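Side-chain contacts in probable porin (Pseudomonas aeruginosa, PDB 4FT6), which probably forms a beta-barrel channel in the outer membrane through which small solutes can pass: residues 118-121 with 125-128; 235-240 with 278-283; 142-145 with 149-152. One frame throughout, in Å; residues are numbered along the deposited sequence.

Interaction 1 (118-121 with 125-128)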
loop_
_atom_site.group_PDB
_atom_site.type_symbol
_atom_site.label_atom_id
_atom_site.label_comp_id
_atom_site.label_asym_id
_atom_site.label_seq_id
_atom_site.Cartn_x
_atom_site.Cartn_y
_atom_site.Cartn_z
ATOM N N LEU A 118 9.260 -7.317 -0.589
ATOM C CA LEU A 118 7.975 -6.644 -0.817
ATOM C C LEU A 118 7.021 -6.892 0.361
ATOM O O LEU A 118 6.028 -7.617 0.217
ATOM C CB LEU A 118 7.335 -7.141 -2.119
ATOM C CG LEU A 118 8.009 -6.702 -3.427
ATOM C CD1 LEU A 118 7.572 -7.620 -4.573
ATOM C CD2 LEU A 118 7.698 -5.214 -3.750
ATOM N N PRO A 119 7.314 -6.293 1.533
ATOM C CA PRO A 119 6.481 -6.591 2.715
ATOM C C PRO A 119 5.072 -6.027 2.619
ATOM O O PRO A 119 4.893 -4.859 2.246
ATOM C CB PRO A 119 7.211 -5.873 3.870
ATOM C CG PRO A 119 7.985 -4.756 3.201
ATOM C CD PRO A 119 8.391 -5.329 1.838
ATOM N N GLU A 120 4.082 -6.834 2.983
ATOM C CA GLU A 120 2.718 -6.329 3.097
ATOM C C GLU A 120 2.217 -6.531 4.523
ATOM O O GLU A 120 1.472 -7.460 4.816
ATOM C CB GLU A 120 1.801 -6.977 2.051
ATOM C CG GLU A 120 1.996 -6.442 0.647
ATOM C CD GLU A 120 1.157 -7.172 -0.387
ATOM O OE1 GLU A 120 1.683 -8.071 -1.073
ATOM O OE2 GLU A 120 -0.037 -6.843 -0.521
ATOM N N LEU A 121 2.649 -5.645 5.408
ATOM C CA LEU A 121 2.428 -5.800 6.841
ATOM C C LEU A 121 1.607 -4.626 7.367
ATOM O O LEU A 121 1.781 -3.498 6.896
ATOM C CB LEU A 121 3.787 -5.843 7.557
ATOM C CG LEU A 121 4.471 -7.182 7.841
ATOM C CD1 LEU A 121 4.091 -8.252 6.834
ATOM C CD2 LEU A 121 5.985 -6.996 7.884
ATOM N N LEU A 125 3.367 -1.505 5.208
ATOM C CA LEU A 125 2.661 -1.903 3.999
ATOM C C LEU A 125 3.365 -1.285 2.795
ATOM O O LEU A 125 3.302 -0.052 2.624
ATOM C CB LEU A 125 1.233 -1.364 4.061
ATOM C CG LEU A 125 0.088 -2.297 3.679
ATOM C CD1 LEU A 125 -1.167 -1.503 3.270
ATOM C CD2 LEU A 125 0.546 -3.225 2.580
ATOM N N ARG A 126 4.017 -2.099 1.954
ATOM C CA ARG A 126 4.750 -1.526 0.811
ATOM C C ARG A 126 3.814 -0.809 -0.178
ATOM O O ARG A 126 2.757 -1.327 -0.533
ATOM C CB ARG A 126 5.665 -2.562 0.112
ATOM C CG ARG A 126 4.988 -3.682 -0.694
ATOM C CD ARG A 126 4.702 -3.275 -2.132
ATOM N NE ARG A 126 3.309 -3.591 -2.436
ATOM C CZ ARG A 126 2.933 -4.600 -3.206
ATOM N NH1 ARG A 126 3.845 -5.367 -3.785
ATOM N NH2 ARG A 126 1.650 -4.828 -3.408
ATOM N N ASN A 127 4.199 0.385 -0.615
ATOM C CA ASN A 127 3.379 1.117 -1.571
ATOM C C ASN A 127 3.410 0.541 -2.991
ATOM O O ASN A 127 4.478 0.226 -3.508
ATOM C CB ASN A 127 3.836 2.572 -1.642
ATOM C CG ASN A 127 2.876 3.441 -2.433
ATOM O OD1 ASN A 127 2.903 3.469 -3.673
ATOM N ND2 ASN A 127 2.017 4.152 -1.718
ATOM N N ASP A 128 2.246 0.425 -3.630
ATOM C CA ASP A 128 2.180 0.078 -5.052
ATOM C C ASP A 128 1.231 1.013 -5.827
ATOM O O ASP A 128 0.509 0.585 -6.736
ATOM C CB ASP A 128 1.795 -1.395 -5.267
ATOM C CG ASP A 128 1.926 -1.823 -6.729
ATOM O OD1 ASP A 128 2.754 -1.209 -7.448
ATOM O OD2 ASP A 128 1.190 -2.737 -7.166
#
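Arg-126 meets Leu-118, Pro-119 and Glu-120 across a tight reversal of the chain, and shows how one residue, through its backbone and its side chain, can engage three neighbours. The backbone sets the frame. Glu-120 and Leu-125 face each other as an antiparallel, non-hydrogen-bonded pair, their CA atoms 4.5 Å apart. Next to them Arg-126 N donates to Pro-119 O over 2.9 Å, with an N-H...O angle of 153°, holding residue 126 against the first strand.

The charged contact is a stack rather than a directed bond. The Glu-120 carboxylate lies over one face of the Arg-126 guanidinium, displaced toward its rim, the two planes only 16° apart, and both side chains point the same way. Glu-120 OE2 is 3.9 Å from Arg-126 NH2, a long salt bridge in which the oxygen sits well out of the guanidinium plane, so the attraction is between charges and no N-H is aimed at it. Bends at the second and third torsions of Arg-126 (chi2 87°) lay the group flat there. On the opposite face comes Asp-128 CB.

Van der Waals contacts complete the set. Leu-118 CD2 approaches the guanidinium at its edge, 3.9 Å from Arg-126 NH1. One branch of Leu-125, CD2, reaches back to Glu-120 CB at 4.0 Å and so rests against the root of the glutamate.

The hairpin lies near the centre of the chain, consistent with the inward-folded loop that narrows the pore in OprD-family channels. Leu-118 also touches Thr-135 on strand 135-137, while Pro-119 and Leu-121 rest on Met-140 of strand 139-143. Leu-125 pairs through its backbone with Ser-286, and Asp-128 forms a salt bridge with Arg-20 of strand 14-28.

Interaction 2 (235-240 with 278-283)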
loop_
_atom_site.group_PDB
_atom_site.type_symbol
_atom_site.label_atom_id
_atom_site.label_comp_id
_atom_site.label_asym_id
_atom_site.label_seq_id
_atom_site.Cartn_x
_atom_site.Cartn_y
_atom_site.Cartn_z
ATOM N N PHE A 235 -3.895 1.690 16.032
ATOM C CA PHE A 235 -2.464 1.956 16.115
ATOM C C PHE A 235 -2.216 2.815 17.340
ATOM O O PHE A 235 -2.933 3.790 17.579
ATOM C CB PHE A 235 -1.978 2.742 14.898
ATOM C CG PHE A 235 -1.861 1.926 13.641
ATOM C CD1 PHE A 235 -2.955 1.751 12.788
ATOM C CD2 PHE A 235 -0.637 1.352 13.283
ATOM C CE1 PHE A 235 -2.827 0.995 11.606
ATOM C CE2 PHE A 235 -0.508 0.594 12.107
ATOM C CZ PHE A 235 -1.598 0.418 11.267
ATOM N N ASP A 236 -1.195 2.468 18.109
ATOM C CA ASP A 236 -0.767 3.322 19.203
ATOM C C ASP A 236 0.723 3.589 19.038
ATOM O O ASP A 236 1.551 2.668 19.158
ATOM C CB ASP A 236 -1.037 2.649 20.535
ATOM C CG ASP A 236 -0.977 3.612 21.685
ATOM O OD1 ASP A 236 -1.176 4.824 21.452
ATOM O OD2 ASP A 236 -0.731 3.158 22.824
ATOM N N THR A 237 1.065 4.841 18.740
ATOM C CA THR A 237 2.446 5.184 18.441
ATOM C C THR A 237 3.012 6.234 19.386
ATOM O O THR A 237 2.413 7.295 19.586
ATOM C CB THR A 237 2.607 5.705 17.009
ATOM O OG1 THR A 237 2.131 4.724 16.077
ATOM C CG2 THR A 237 4.083 6.005 16.732
ATOM N N ARG A 238 4.188 5.940 19.935
ATOM C CA ARG A 238 4.874 6.828 20.863
ATOM C C ARG A 238 6.323 6.993 20.391
ATOM O O ARG A 238 6.826 6.154 19.634
ATOM C CB ARG A 238 4.836 6.214 22.259
ATOM C CG ARG A 238 4.844 7.234 23.368
ATOM C CD ARG A 238 6.166 7.207 24.138
ATOM N NE ARG A 238 6.373 8.407 24.954
ATOM C CZ ARG A 238 7.470 8.648 25.667
ATOM N NH1 ARG A 238 8.468 7.773 25.678
ATOM N NH2 ARG A 238 7.565 9.769 26.371
ATOM N N ASP A 239 7.002 8.059 20.813
ATOM C CA ASP A 239 8.430 8.184 20.504
ATOM C C ASP A 239 9.230 7.114 21.274
ATOM O O ASP A 239 8.711 6.487 22.202
ATOM C CB ASP A 239 8.938 9.581 20.838
ATOM C CG ASP A 239 8.716 9.939 22.292
ATOM O OD1 ASP A 239 7.600 10.389 22.629
ATOM O OD2 ASP A 239 9.654 9.772 23.105
ATOM N N GLU A 240 10.481 6.903 20.878
ATOM C CA GLU A 240 11.278 5.784 21.373
ATOM C C GLU A 240 12.756 6.156 21.436
ATOM O O GLU A 240 13.271 6.833 20.536
ATOM C CB GLU A 240 11.113 4.597 20.422
ATOM C CG GLU A 240 11.570 3.272 20.991
ATOM C CD GLU A 240 13.028 2.963 20.714
ATOM O OE1 GLU A 240 13.533 1.983 21.290
ATOM O OE2 GLU A 240 13.674 3.681 19.924
ATOM N N GLY A 278 -0.726 13.225 14.132
ATOM C CA GLY A 278 -1.537 12.367 13.291
ATOM C C GLY A 278 -0.835 11.029 13.097
ATOM O O GLY A 278 0.191 10.758 13.740
ATOM N N MET A 279 -1.379 10.193 12.215
ATOM C CA MET A 279 -0.810 8.872 11.954
ATOM C C MET A 279 0.679 8.940 11.581
ATOM O O MET A 279 1.097 9.758 10.762
ATOM C CB MET A 279 -1.579 8.175 10.841
ATOM C CG MET A 279 -0.960 6.874 10.421
ATOM S SD MET A 279 -1.437 5.560 11.537
ATOM C CE MET A 279 -0.405 4.210 10.939
ATOM N N LEU A 280 1.468 8.080 12.211
ATOM C CA LEU A 280 2.900 8.017 12.016
ATOM C C LEU A 280 3.218 6.690 11.327
ATOM O O LEU A 280 2.801 5.620 11.776
ATOM C CB LEU A 280 3.629 8.104 13.362
ATOM C CG LEU A 280 3.468 9.451 14.076
ATOM C CD1 LEU A 280 3.766 9.358 15.584
ATOM C CD2 LEU A 280 4.369 10.493 13.417
ATOM N N TYR A 281 3.945 6.758 10.215
ATOM C CA TYR A 281 4.271 5.560 9.445
ATOM C C TYR A 281 5.544 5.760 8.639
ATOM O O TYR A 281 6.136 6.856 8.628
ATOM C CB TYR A 281 3.092 5.132 8.551
ATOM C CG TYR A 281 2.505 6.220 7.662
ATOM C CD1 TYR A 281 1.692 7.229 8.178
ATOM C CD2 TYR A 281 2.719 6.209 6.295
ATOM C CE1 TYR A 281 1.137 8.216 7.338
ATOM C CE2 TYR A 281 2.177 7.180 5.458
ATOM C CZ TYR A 281 1.390 8.176 5.976
ATOM O OH TYR A 281 0.862 9.116 5.119
ATOM N N ILE A 282 5.978 4.717 7.950
ATOM C CA ILE A 282 7.255 4.838 7.268
ATOM C C ILE A 282 7.118 5.569 5.927
ATOM O O ILE A 282 6.114 5.421 5.214
ATOM C CB ILE A 282 7.991 3.486 7.236
ATOM C CG1 ILE A 282 8.587 3.261 8.622
ATOM C CG2 ILE A 282 9.100 3.460 6.205
ATOM C CD1 ILE A 282 8.844 1.866 8.883
ATOM N N ALA A 283 8.092 6.422 5.630
ATOM C CA ALA A 283 8.028 7.294 4.450
ATOM C C ALA A 283 7.647 6.524 3.183
ATOM O O ALA A 283 8.300 5.538 2.835
ATOM C CB ALA A 283 9.364 8.011 4.244
#
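Thr-237 and Leu-280 mark the closest approach of two backbones that run past each other without pairing: their CA atoms stand 7.0 Å apart, too far for strand neighbours. Residues 235-239 belong to strand 226-239, whose backbone is already bonded on both flanks, to Asp-213 and Arg-211 of strand 210-223 and to Ala-252 and Asn-250 of its other partner. Residues 278-283 are loop. With both edges of the strand already paired, the direct contact between the two segments is made by side chains.

The first of the two contacts is a Met-aromatic one. Met-279 CE sits 3.6 Å from the centroid of the Phe-235 ring and just 8° off its normal, so the methyl lies squarely over the middle of the face as a CH-pi contact. Met-279 SD follows at 4.5 Å from the same centroid, also above the face. The methionine begins with CG opposite its backbone N (chi1 174°) and then bends at chi2, and that bend swings the methyl over the ring. Tyr-214 meets the ring of Phe-235 as well.

The second contact is purely aliphatic. Thr-237 CG2 touches Leu-280 CD1 at 3.6 Å and also lies 4.0 Å from Leu-280 CB, so the threonine methyl meets both the base and one branch of the leucine. Its hydroxyl has a different role, bonding to Gln-212 NE2, which also donates to Leu-280 O and thus links strand and loop indirectly.

All four side chains in contact are buried. Such apolar packing, made by a long loop between strands 264-274 and 304-313 against the barrel wall, is in keeping with the folded-in loops of OprD-type porins.

Interaction 3 (142-145 with 149-152)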
loop_
_atom_site.group_PDB
_atom_site.type_symbol
_atom_site.label_atom_id
_atom_site.label_comp_id
_atom_site.label_asym_id
_atom_site.label_seq_id
_atom_site.Cartn_x
_atom_site.Cartn_y
_atom_site.Cartn_z
ATOM N N THR A 142 8.645 -15.571 8.916
ATOM C CA THR A 142 7.223 -15.850 8.955
ATOM C C THR A 142 7.041 -17.286 9.428
ATOM O O THR A 142 7.626 -18.219 8.854
ATOM C CB THR A 142 6.609 -15.720 7.574
ATOM O OG1 THR A 142 7.061 -14.502 6.962
ATOM C CG2 THR A 142 5.065 -15.759 7.671
ATOM N N SER A 143 6.252 -17.480 10.478
ATOM C CA SER A 143 6.154 -18.815 11.050
ATOM C C SER A 143 4.737 -19.198 11.415
ATOM O O SER A 143 4.008 -18.424 12.050
ATOM C CB SER A 143 7.076 -18.977 12.257
ATOM O OG SER A 143 7.085 -20.335 12.653
ATOM N N ARG A 144 4.354 -20.397 10.992
ATOM C CA ARG A 144 3.023 -20.922 11.247
ATOM C C ARG A 144 3.114 -22.403 11.587
ATOM O O ARG A 144 2.622 -23.269 10.864
ATOM C CB ARG A 144 2.102 -20.661 10.054
ATOM C CG ARG A 144 2.670 -21.057 8.716
ATOM C CD ARG A 144 1.764 -20.568 7.601
ATOM N NE ARG A 144 1.873 -19.127 7.381
ATOM C CZ ARG A 144 1.667 -18.540 6.205
ATOM N NH1 ARG A 144 1.337 -19.277 5.154
ATOM N NH2 ARG A 144 1.793 -17.224 6.078
ATOM N N GLU A 145 3.775 -22.687 12.700
ATOM C CA GLU A 145 3.902 -24.057 13.159
ATOM C C GLU A 145 2.612 -24.532 13.830
ATOM O O GLU A 145 2.308 -25.725 13.837
ATOM C CB GLU A 145 5.101 -24.184 14.097
ATOM C CG GLU A 145 6.431 -23.799 13.432
ATOM C CD GLU A 145 6.846 -24.759 12.322
ATOM O OE1 GLU A 145 6.509 -25.960 12.406
ATOM O OE2 GLU A 145 7.514 -24.317 11.365
ATOM N N LEU A 149 -2.386 -20.025 13.844
ATOM C CA LEU A 149 -1.483 -18.986 14.311
ATOM C C LEU A 149 -0.404 -18.675 13.291
ATOM O O LEU A 149 0.118 -19.572 12.622
ATOM C CB LEU A 149 -0.859 -19.388 15.643
ATOM C CG LEU A 149 0.081 -18.369 16.279
ATOM C CD1 LEU A 149 -0.677 -17.100 16.604
ATOM C CD2 LEU A 149 0.738 -18.963 17.527
ATOM N N THR A 150 -0.087 -17.393 13.157
ATOM C CA THR A 150 0.983 -16.969 12.276
ATOM C C THR A 150 1.831 -15.953 13.018
ATOM O O THR A 150 1.326 -14.914 13.474
ATOM C CB THR A 150 0.456 -16.340 10.983
ATOM O OG1 THR A 150 -0.402 -17.271 10.316
ATOM C CG2 THR A 150 1.612 -15.986 10.055
ATOM N N LEU A 151 3.117 -16.265 13.156
ATOM C CA LEU A 151 4.030 -15.389 13.875
ATOM C C LEU A 151 4.948 -14.691 12.883
ATOM O O LEU A 151 5.374 -15.288 11.890
ATOM C CB LEU A 151 4.825 -16.171 14.919
ATOM C CG LEU A 151 3.985 -16.870 15.994
ATOM C CD1 LEU A 151 4.792 -17.993 16.612
ATOM C CD2 LEU A 151 3.537 -15.885 17.062
ATOM N N HIS A 152 5.224 -13.416 13.151
ATOM C CA HIS A 152 6.040 -12.586 12.274
ATOM C C HIS A 152 7.161 -11.917 13.036
ATOM O O HIS A 152 6.961 -11.413 14.141
ATOM C CB HIS A 152 5.204 -11.479 11.652
ATOM C CG HIS A 152 4.007 -11.971 10.911
ATOM N ND1 HIS A 152 4.029 -12.234 9.553
ATOM C CD2 HIS A 152 2.748 -12.248 11.324
ATOM C CE1 HIS A 152 2.836 -12.642 9.169
ATOM N NE2 HIS A 152 2.037 -12.662 10.226
#
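Ser-143 and Leu-151 form the firm part of this hairpin, an antiparallel hydrogen-bonded pair in which each residue both gives and receives. Ser-143 N donates to Leu-151 O over 2.8 Å, and Leu-151 N returns the bond to Ser-143 O over 2.6 Å with an almost straight N-H...O angle of 177°. Weaker CA-H...O contacts flank them, such as Thr-150 CA to Ser-143 O at 3.4 Å. The side chains of the pair leave on one face, with Ser-143 CB 4.5 Å from Leu-151 CB. Ser-143 OG bonds to Thr-110 OG1.

On the other face, which carries Thr-142 and His-152, the side-chain contacts across the pair are looser. These two side chains run alongside each other, and Thr-142 CG2 comes within 4.1 Å of His-152 CE1, obliquely to the ring. The solvent side is marked by Leu-151 and Arg-144, both exposed. Toward the turn Arg-144 doubles back beside Thr-150: a bend at its third torsion (chi3 75°) brings the guanidinium edge toward the threonine methyl, with Arg-144 NE 4.1 Å from Thr-150 CG2. This is van der Waals contact at the surface; here the backbone bonds carry the pairing, while the side chains near the turn pack lightly.

Further strands extend the arrangement on both flanks. Thr-142 bonds through its backbone to Glu-111 of strand 110-114, whereas Thr-150 and His-152 bond to Glu-189 and Gly-187 of strand 183-192; the His-152 ring also stacks on Trp-202 of strand 197-206.

Along the chain interaction 1 comes first, interaction 3 next and interaction 2 last. The centres of interaction 1 and interaction 2 are about 17 Å apart, those of interaction 1 and interaction 3 about 18 Å, and those of interaction 2 and interaction 3 about 25 Å. Interactions 2 and 3 both involve the strands of the barrel wall, whereas interaction 1 lies near the centre of the chain, its nearest atoms about 5 Å from interaction 3 and about 7 Å from interaction 2. Ile-123, in the turn of interaction 1, touches Phe-235, tying inner loop to wall. Together they illustrate a porin's economy: paired strands build the barrel, and inward loops probably shape its passage.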